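Local coordinates for protein lactaldehyde dehydrogenase (Escherichia coli, PDB 2IMP) that oxidises L-lactaldehyde irreversibly to L-lactate with NAD+, and also acts on glycolaldehyde and L-glyceraldehyde, as a homotetrameric aldehyde dehydrogenase, at residues Y111-Y122 against D461-L470. Sequence-based numbering, arbitrary orientation.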
ATOM      1  N   TYR A 111       5.699 -22.905   2.426  1.00 10.76           N
ATOM      2  CA  TYR A 111       5.979 -21.762   1.564  1.00  9.83           C
ATOM      3  C   TYR A 111       4.995 -21.690   0.378  1.00  9.66           C
ATOM      4  O   TYR A 111       4.457 -20.628   0.067  1.00  8.39           O
ATOM      5  CB  TYR A 111       7.419 -21.842   1.054  1.00  9.26           C
ATOM      6  CG  TYR A 111       7.892 -20.617   0.305  1.00 10.46           C
ATOM      7  CD1 TYR A 111       7.612 -20.452  -1.046  1.00 10.19           C
ATOM      8  CD2 TYR A 111       8.659 -19.641   0.945  1.00 11.31           C
ATOM      9  CE1 TYR A 111       8.086 -19.350  -1.750  1.00 11.94           C
ATOM     10  CE2 TYR A 111       9.139 -18.536   0.250  1.00 12.26           C
ATOM     11  CZ  TYR A 111       8.852 -18.400  -1.098  1.00 10.62           C
ATOM     12  OH  TYR A 111       9.347 -17.328  -1.796  1.00 11.43           O
ATOM     13  N   ILE A 112       4.771 -22.834  -0.264  1.00  8.59           N
ATOM     14  CA  ILE A 112       3.830 -22.900  -1.378  1.00  8.80           C
ATOM     15  C   ILE A 112       2.409 -22.481  -0.936  1.00  8.83           C
ATOM     16  O   ILE A 112       1.756 -21.689  -1.603  1.00  8.16           O
ATOM     17  CB  ILE A 112       3.794 -24.327  -1.997  1.00  6.52           C
ATOM     18  CG1 ILE A 112       5.156 -24.640  -2.641  1.00  9.38           C
ATOM     19  CG2 ILE A 112       2.662 -24.433  -3.017  1.00  7.17           C
ATOM     20  CD1 ILE A 112       5.277 -26.031  -3.270  1.00  9.38           C
ATOM     21  N   ASP A 113       1.954 -23.026   0.189  1.00  9.93           N
ATOM     22  CA  ASP A 113       0.652 -22.657   0.726  1.00 12.04           C
ATOM     23  C   ASP A 113       0.584 -21.144   1.012  1.00 11.11           C
ATOM     24  O   ASP A 113      -0.401 -20.485   0.685  1.00 12.05           O
ATOM     25  CB  ASP A 113       0.355 -23.419   2.025  1.00 10.54           C
ATOM     26  CG  ASP A 113      -0.076 -24.857   1.780  1.00 15.30           C
ATOM     27  OD1 ASP A 113      -0.551 -25.167   0.666  1.00 14.04           O
ATOM     28  OD2 ASP A 113       0.043 -25.677   2.718  1.00 16.03           O
ATOM     29  N   TYR A 114       1.639 -20.626   1.639  1.00 10.69           N
ATOM     30  CA  TYR A 114       1.721 -19.200   1.929  1.00 11.55           C
ATOM     31  C   TYR A 114       1.575 -18.359   0.644  1.00 10.58           C
ATOM     32  O   TYR A 114       0.776 -17.422   0.592  1.00 12.15           O
ATOM     33  CB  TYR A 114       3.053 -18.869   2.622  1.00 10.03           C
ATOM     34  CG  TYR A 114       3.392 -17.393   2.618  1.00 11.39           C
ATOM     35  CD1 TYR A 114       2.754 -16.498   3.479  1.00 12.65           C
ATOM     36  CD2 TYR A 114       4.301 -16.882   1.696  1.00 10.48           C
ATOM     37  CE1 TYR A 114       3.014 -15.120   3.408  1.00 12.45           C
ATOM     38  CE2 TYR A 114       4.563 -15.520   1.613  1.00 13.98           C
ATOM     39  CZ  TYR A 114       3.919 -14.646   2.465  1.00 13.95           C
ATOM     40  OH  TYR A 114       4.168 -13.303   2.335  1.00 15.13           O
ATOM     41  N   MET A 115       2.339 -18.718  -0.384  1.00 10.02           N
ATOM     42  CA  MET A 115       2.258 -18.013  -1.658  1.00 10.16           C
ATOM     43  C   MET A 115       0.866 -18.105  -2.321  1.00  9.85           C
ATOM     44  O   MET A 115       0.368 -17.125  -2.874  1.00  9.68           O
ATOM     45  CB  MET A 115       3.325 -18.537  -2.621  1.00 12.16           C
ATOM     46  CG  MET A 115       4.720 -17.981  -2.352  1.00 11.33           C
ATOM     47  SD  MET A 115       4.816 -16.189  -2.650  1.00 15.19           S
ATOM     48  CE  MET A 115       6.306 -15.775  -1.786  1.00 15.75           C
ATOM     49  N   ALA A 116       0.243 -19.281  -2.244  1.00  8.36           N
ATOM     50  CA  ALA A 116      -1.086 -19.458  -2.818  1.00  9.36           C
ATOM     51  C   ALA A 116      -2.114 -18.471  -2.213  1.00  9.87           C
ATOM     52  O   ALA A 116      -3.099 -18.110  -2.851  1.00 10.70           O
ATOM     53  CB  ALA A 116      -1.567 -20.902  -2.609  1.00  9.55           C
ATOM     54  N   GLU A 117      -1.843 -18.049  -0.982  1.00 10.09           N
ATOM     55  CA  GLU A 117      -2.711 -17.119  -0.273  1.00 11.70           C
ATOM     56  C   GLU A 117      -2.725 -15.695  -0.878  1.00 10.34           C
ATOM     57  O   GLU A 117      -3.566 -14.876  -0.517  1.00  9.39           O
ATOM     58  CB  GLU A 117      -2.304 -17.047   1.206  1.00 10.68           C
ATOM     59  CG  GLU A 117      -2.274 -18.406   1.882  1.00 11.01           C
ATOM     60  CD  GLU A 117      -1.794 -18.348   3.318  1.00 12.41           C
ATOM     61  OE1 GLU A 117      -0.999 -17.448   3.661  1.00 12.18           O
ATOM     62  OE2 GLU A 117      -2.200 -19.222   4.106  1.00 13.75           O
ATOM     63  N   TRP A 118      -1.786 -15.420  -1.780  1.00 10.62           N
ATOM     64  CA  TRP A 118      -1.735 -14.115  -2.437  1.00  9.52           C
ATOM     65  C   TRP A 118      -2.797 -13.944  -3.540  1.00  8.88           C
ATOM     66  O   TRP A 118      -3.058 -12.829  -3.988  1.00  8.66           O
ATOM     67  CB  TRP A 118      -0.344 -13.862  -3.046  1.00  8.93           C
ATOM     68  CG  TRP A 118       0.678 -13.385  -2.047  1.00  8.92           C
ATOM     69  CD1 TRP A 118       1.834 -14.020  -1.690  1.00  9.78           C
ATOM     70  CD2 TRP A 118       0.614 -12.189  -1.252  1.00  9.56           C
ATOM     71  NE1 TRP A 118       2.492 -13.297  -0.719  1.00 12.07           N
ATOM     72  CE2 TRP A 118       1.765 -12.170  -0.432  1.00  9.66           C
ATOM     73  CE3 TRP A 118      -0.305 -11.135  -1.154  1.00 10.02           C
ATOM     74  CZ2 TRP A 118       2.026 -11.137   0.479  1.00  9.42           C
ATOM     75  CZ3 TRP A 118      -0.047 -10.099  -0.241  1.00 11.06           C
ATOM     76  CH2 TRP A 118       1.112 -10.113   0.560  1.00  8.51           C
ATOM     77  N   ALA A 119      -3.408 -15.058  -3.942  1.00  9.51           N
ATOM     78  CA  ALA A 119      -4.406 -15.073  -5.011  1.00  9.74           C
ATOM     79  C   ALA A 119      -5.373 -13.864  -5.082  1.00 12.14           C
ATOM     80  O   ALA A 119      -5.433 -13.174  -6.099  1.00 13.74           O
ATOM     81  CB  ALA A 119      -5.215 -16.374  -4.951  1.00  8.77           C
ATOM     82  N   ARG A 120      -6.133 -13.639  -4.019  1.00 12.55           N
ATOM     83  CA  ARG A 120      -7.085 -12.531  -3.987  1.00 12.90           C
ATOM     84  C   ARG A 120      -6.512 -11.252  -3.349  1.00 15.40           C
ATOM     85  O   ARG A 120      -7.251 -10.306  -3.080  1.00 16.58           O
ATOM     86  CB  ARG A 120      -8.320 -12.936  -3.175  1.00 13.51           C
ATOM     87  CG  ARG A 120      -9.109 -14.127  -3.706  1.00 14.27           C
ATOM     88  CD  ARG A 120      -9.756 -14.864  -2.549  1.00 15.50           C
ATOM     89  NE  ARG A 120     -10.801 -15.802  -2.957  1.00 15.71           N
ATOM     90  CZ  ARG A 120     -11.178 -16.849  -2.228  1.00 14.00           C
ATOM     91  NH1 ARG A 120     -10.585 -17.096  -1.066  1.00 15.44           N
ATOM     92  NH2 ARG A 120     -12.164 -17.635  -2.643  1.00 13.03           N
ATOM     93  N   ARG A 121      -5.204 -11.235  -3.120  1.00 14.15           N
ATOM     94  CA  ARG A 121      -4.582 -10.109  -2.446  1.00 13.76           C
ATOM     95  C   ARG A 121      -3.676  -9.155  -3.253  1.00 14.44           C
ATOM     96  O   ARG A 121      -3.621  -7.967  -2.928  1.00 15.22           O
ATOM     97  CB  ARG A 121      -3.821 -10.618  -1.221  1.00 11.38           C
ATOM     98  CG  ARG A 121      -4.726 -11.269  -0.189  1.00 12.06           C
ATOM     99  CD  ARG A 121      -3.976 -11.607   1.079  1.00 11.86           C
ATOM    100  NE  ARG A 121      -4.896 -11.818   2.195  1.00 15.39           N
ATOM    101  CZ  ARG A 121      -5.640 -12.907   2.369  1.00 12.78           C
ATOM    102  NH1 ARG A 121      -5.574 -13.910   1.505  1.00  7.78           N
ATOM    103  NH2 ARG A 121      -6.466 -12.974   3.405  1.00 13.62           N
ATOM    104  N   TYR A 122      -2.957  -9.637  -4.263  1.00 12.17           N
ATOM    105  CA  TYR A 122      -2.122  -8.691  -4.993  1.00 13.12           C
ATOM    106  C   TYR A 122      -3.001  -7.653  -5.711  1.00 14.58           C
ATOM    107  O   TYR A 122      -3.918  -8.001  -6.457  1.00 15.34           O
ATOM    108  CB  TYR A 122      -1.142  -9.414  -5.940  1.00 13.05           C
ATOM    109  CG  TYR A 122      -1.723 -10.180  -7.107  1.00  9.94           C
ATOM    110  CD1 TYR A 122      -1.833  -9.592  -8.365  1.00 12.93           C
ATOM    111  CD2 TYR A 122      -2.092 -11.515  -6.971  1.00 11.28           C
ATOM    112  CE1 TYR A 122      -2.278 -10.322  -9.463  1.00 10.43           C
ATOM    113  CE2 TYR A 122      -2.547 -12.251  -8.057  1.00 11.28           C
ATOM    114  CZ  TYR A 122      -2.634 -11.649  -9.300  1.00 10.41           C
ATOM    115  OH  TYR A 122      -3.069 -12.377 -10.376  1.00 11.95           O
ATOM    116  N   ASP A 461      10.529 -14.004  -1.867  1.00 11.96           N
ATOM    117  CA  ASP A 461       9.702 -14.094  -0.668  1.00 11.29           C
ATOM    118  C   ASP A 461       8.766 -12.888  -0.413  1.00 12.39           C
ATOM    119  O   ASP A 461       8.980 -11.787  -0.930  1.00  9.79           O
ATOM    120  CB  ASP A 461      10.563 -14.306   0.587  1.00 12.59           C
ATOM    121  CG  ASP A 461      11.610 -15.408   0.420  1.00 12.30           C
ATOM    122  OD1 ASP A 461      11.462 -16.276  -0.460  1.00 12.66           O
ATOM    123  OD2 ASP A 461      12.587 -15.408   1.195  1.00 14.90           O
ATOM    124  N   GLY A 462       7.729 -13.138   0.381  1.00 11.29           N
ATOM    125  CA  GLY A 462       6.780 -12.102   0.739  1.00 11.10           C
ATOM    126  C   GLY A 462       6.110 -11.403  -0.417  1.00 11.21           C
ATOM    127  O   GLY A 462       6.145 -11.871  -1.551  1.00 11.03           O
ATOM    128  N   LYS A 463       5.485 -10.273  -0.116  1.00 11.60           N
ATOM    129  CA  LYS A 463       4.788  -9.487  -1.120  1.00 11.28           C
ATOM    130  C   LYS A 463       5.700  -9.012  -2.277  1.00 10.75           C
ATOM    131  O   LYS A 463       5.337  -9.088  -3.449  1.00  7.76           O
ATOM    132  CB  LYS A 463       4.143  -8.273  -0.447  1.00 13.40           C
ATOM    133  CG  LYS A 463       3.302  -7.408  -1.365  1.00 15.28           C
ATOM    134  CD  LYS A 463       2.790  -6.183  -0.621  1.00 17.06           C
ATOM    135  CE  LYS A 463       3.948  -5.305  -0.145  1.00 17.57           C
ATOM    136  NZ  LYS A 463       3.478  -4.175   0.709  1.00 18.13           N
ATOM    137  N   HIS A 464       6.882  -8.532  -1.922  1.00 10.37           N
ATOM    138  CA  HIS A 464       7.817  -8.051  -2.922  1.00 12.36           C
ATOM    139  C   HIS A 464       8.361  -9.167  -3.823  1.00 11.61           C
ATOM    140  O   HIS A 464       8.618  -8.947  -4.999  1.00 10.58           O
ATOM    141  CB  HIS A 464       8.951  -7.293  -2.234  1.00 12.20           C
ATOM    142  CG  HIS A 464       8.467  -6.141  -1.408  1.00 15.29           C
ATOM    143  ND1 HIS A 464       7.831  -5.048  -1.957  1.00 16.70           N
ATOM    144  CD2 HIS A 464       8.461  -5.948  -0.068  1.00 15.24           C
ATOM    145  CE1 HIS A 464       7.450  -4.234  -0.995  1.00 16.63           C
ATOM    146  NE2 HIS A 464       7.817  -4.751   0.164  1.00 17.14           N
ATOM    147  N   GLY A 465       8.515 -10.359  -3.254  1.00 11.41           N
ATOM    148  CA  GLY A 465       8.978 -11.488  -4.043  1.00 11.23           C
ATOM    149  C   GLY A 465       7.880 -11.845  -5.028  1.00 11.08           C
ATOM    150  O   GLY A 465       8.145 -12.170  -6.184  1.00 11.20           O
ATOM    151  N   LEU A 466       6.632 -11.785  -4.570  1.00 11.36           N
ATOM    152  CA  LEU A 466       5.508 -12.084  -5.450  1.00 11.09           C
ATOM    153  C   LEU A 466       5.410 -11.091  -6.614  1.00 11.91           C
ATOM    154  O   LEU A 466       5.130 -11.472  -7.753  1.00 11.81           O
ATOM    155  CB  LEU A 466       4.183 -12.049  -4.686  1.00  9.86           C
ATOM    156  CG  LEU A 466       2.988 -12.382  -5.591  1.00 10.22           C
ATOM    157  CD1 LEU A 466       2.772 -13.897  -5.581  1.00  4.47           C
ATOM    158  CD2 LEU A 466       1.730 -11.662  -5.129  1.00  8.19           C
ATOM    159  N   HIS A 467       5.643  -9.818  -6.301  1.00 10.53           N
ATOM    160  CA  HIS A 467       5.576  -8.766  -7.304  1.00 11.45           C
ATOM    161  C   HIS A 467       6.637  -8.871  -8.406  1.00 10.24           C
ATOM    162  O   HIS A 467       6.462  -8.310  -9.483  1.00 10.18           O
ATOM    163  CB  HIS A 467       5.631  -7.389  -6.629  1.00 14.87           C
ATOM    164  CG  HIS A 467       4.375  -7.033  -5.892  1.00 21.59           C
ATOM    165  ND1 HIS A 467       4.268  -5.928  -5.077  1.00 26.79           N
ATOM    166  CD2 HIS A 467       3.159  -7.638  -5.862  1.00 22.31           C
ATOM    167  CE1 HIS A 467       3.049  -5.864  -4.577  1.00 26.83           C
ATOM    168  NE2 HIS A 467       2.354  -6.890  -5.039  1.00 25.19           N
ATOM    169  N   GLU A 468       7.733  -9.577  -8.130  1.00  9.51           N
ATOM    170  CA  GLU A 468       8.753  -9.763  -9.159  1.00 10.79           C
ATOM    171  C   GLU A 468       8.162 -10.496 -10.388  1.00 10.20           C
ATOM    172  O   GLU A 468       8.671 -10.383 -11.499  1.00  7.84           O
ATOM    173  CB  GLU A 468       9.947 -10.584  -8.629  1.00 11.47           C
ATOM    174  CG  GLU A 468      10.863  -9.891  -7.620  1.00 15.95           C
ATOM    175  CD  GLU A 468      11.439  -8.570  -8.127  1.00 22.61           C
ATOM    176  OE1 GLU A 468      11.612  -8.416  -9.359  1.00 23.12           O
ATOM    177  OE2 GLU A 468      11.731  -7.690  -7.286  1.00 22.14           O
ATOM    178  N   TYR A 469       7.081 -11.241 -10.154  1.00  8.69           N
ATOM    179  CA  TYR A 469       6.423 -11.992 -11.217  1.00 10.29           C
ATOM    180  C   TYR A 469       5.223 -11.287 -11.852  1.00 11.22           C
ATOM    181  O   TYR A 469       4.422 -11.890 -12.573  1.00 12.30           O
ATOM    182  CB  TYR A 469       6.010 -13.377 -10.702  1.00  8.93           C
ATOM    183  CG  TYR A 469       7.205 -14.288 -10.553  1.00  9.05           C
ATOM    184  CD1 TYR A 469       7.969 -14.288  -9.386  1.00  9.93           C
ATOM    185  CD2 TYR A 469       7.620 -15.099 -11.614  1.00 10.45           C
ATOM    186  CE1 TYR A 469       9.124 -15.073  -9.278  1.00 11.67           C
ATOM    187  CE2 TYR A 469       8.771 -15.886 -11.518  1.00  8.04           C
ATOM    188  CZ  TYR A 469       9.519 -15.864 -10.349  1.00 11.16           C
ATOM    189  OH  TYR A 469      10.676 -16.612 -10.261  1.00 11.62           O
ATOM    190  N   LEU A 470       5.122 -10.000 -11.569  1.00 10.83           N
ATOM    191  CA  LEU A 470       4.054  -9.186 -12.104  1.00 10.69           C
ATOM    192  C   LEU A 470       4.576  -7.933 -12.801  1.00  9.91           C
ATOM    193  O   LEU A 470       5.631  -7.417 -12.456  1.00  9.81           O
ATOM    194  CB  LEU A 470       3.107  -8.763 -10.979  1.00 10.26           C
ATOM    195  CG  LEU A 470       2.242  -9.856 -10.346  1.00  9.46           C
ATOM    196  CD1 LEU A 470       1.677  -9.367  -9.014  1.00  9.46           C
ATOM    197  CD2 LEU A 470       1.127 -10.239 -11.318  1.00  7.28           C
TER
HETATM  198  O   HOH W   1       9.639 -15.370  -4.110  1.00 16.57           O
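Leu466 meets Trp118 and Tyr122 at the middle of this buried contact, where the end of helix 98-116 and the turn after it pack on the short helix 462-467. Its CD2 lies 3.7 Å from Trp118 CB and equally close to Tyr122 CB, while CB of Leu466 sits over one face of the indole, offset toward the rim. With CG anti to the carbonyl carbon (chi1 -81°), the Trp118 ring reaches along the start of the second helix, and CZ2 comes to 3.6 Å from Lys463 CA. Beyond Leu466, Leu470 CD1 approaches Tyr122 CD1 at 3.6 Å. Nearer Asp461, the methyl CE of Met115, carried there by a chain bent at chi2, packs 3.7 Å from Gly462 N, and Tyr114 OH stands 3.3 Å from Gly462 CA.

The polar end is formed by Tyr111, whose OH donates to Asp461 OD1 at 2.7 Å. The hydroxyl meets the anti side of the carboxylate, 18° out of its plane, and a water that donates to the same hydroxyl accepts from Asp461 N. Asp461 OD2 forms a salt bridge with Arg161, a lactate-binding residue, and the Asp461 side chain also touches His449 and Glu443 of the lactate site. Lys463 NZ points out of the contact to Glu125 of the fourth subunit and Glu123 of the second.

Gripped through both oxygens, the Asp461 carboxylate is held in rotation, and its charge would probably balance that of Arg161; this is consistent with Asp461 being a second-shell residue that positions Arg161, with Tyr111 behind it.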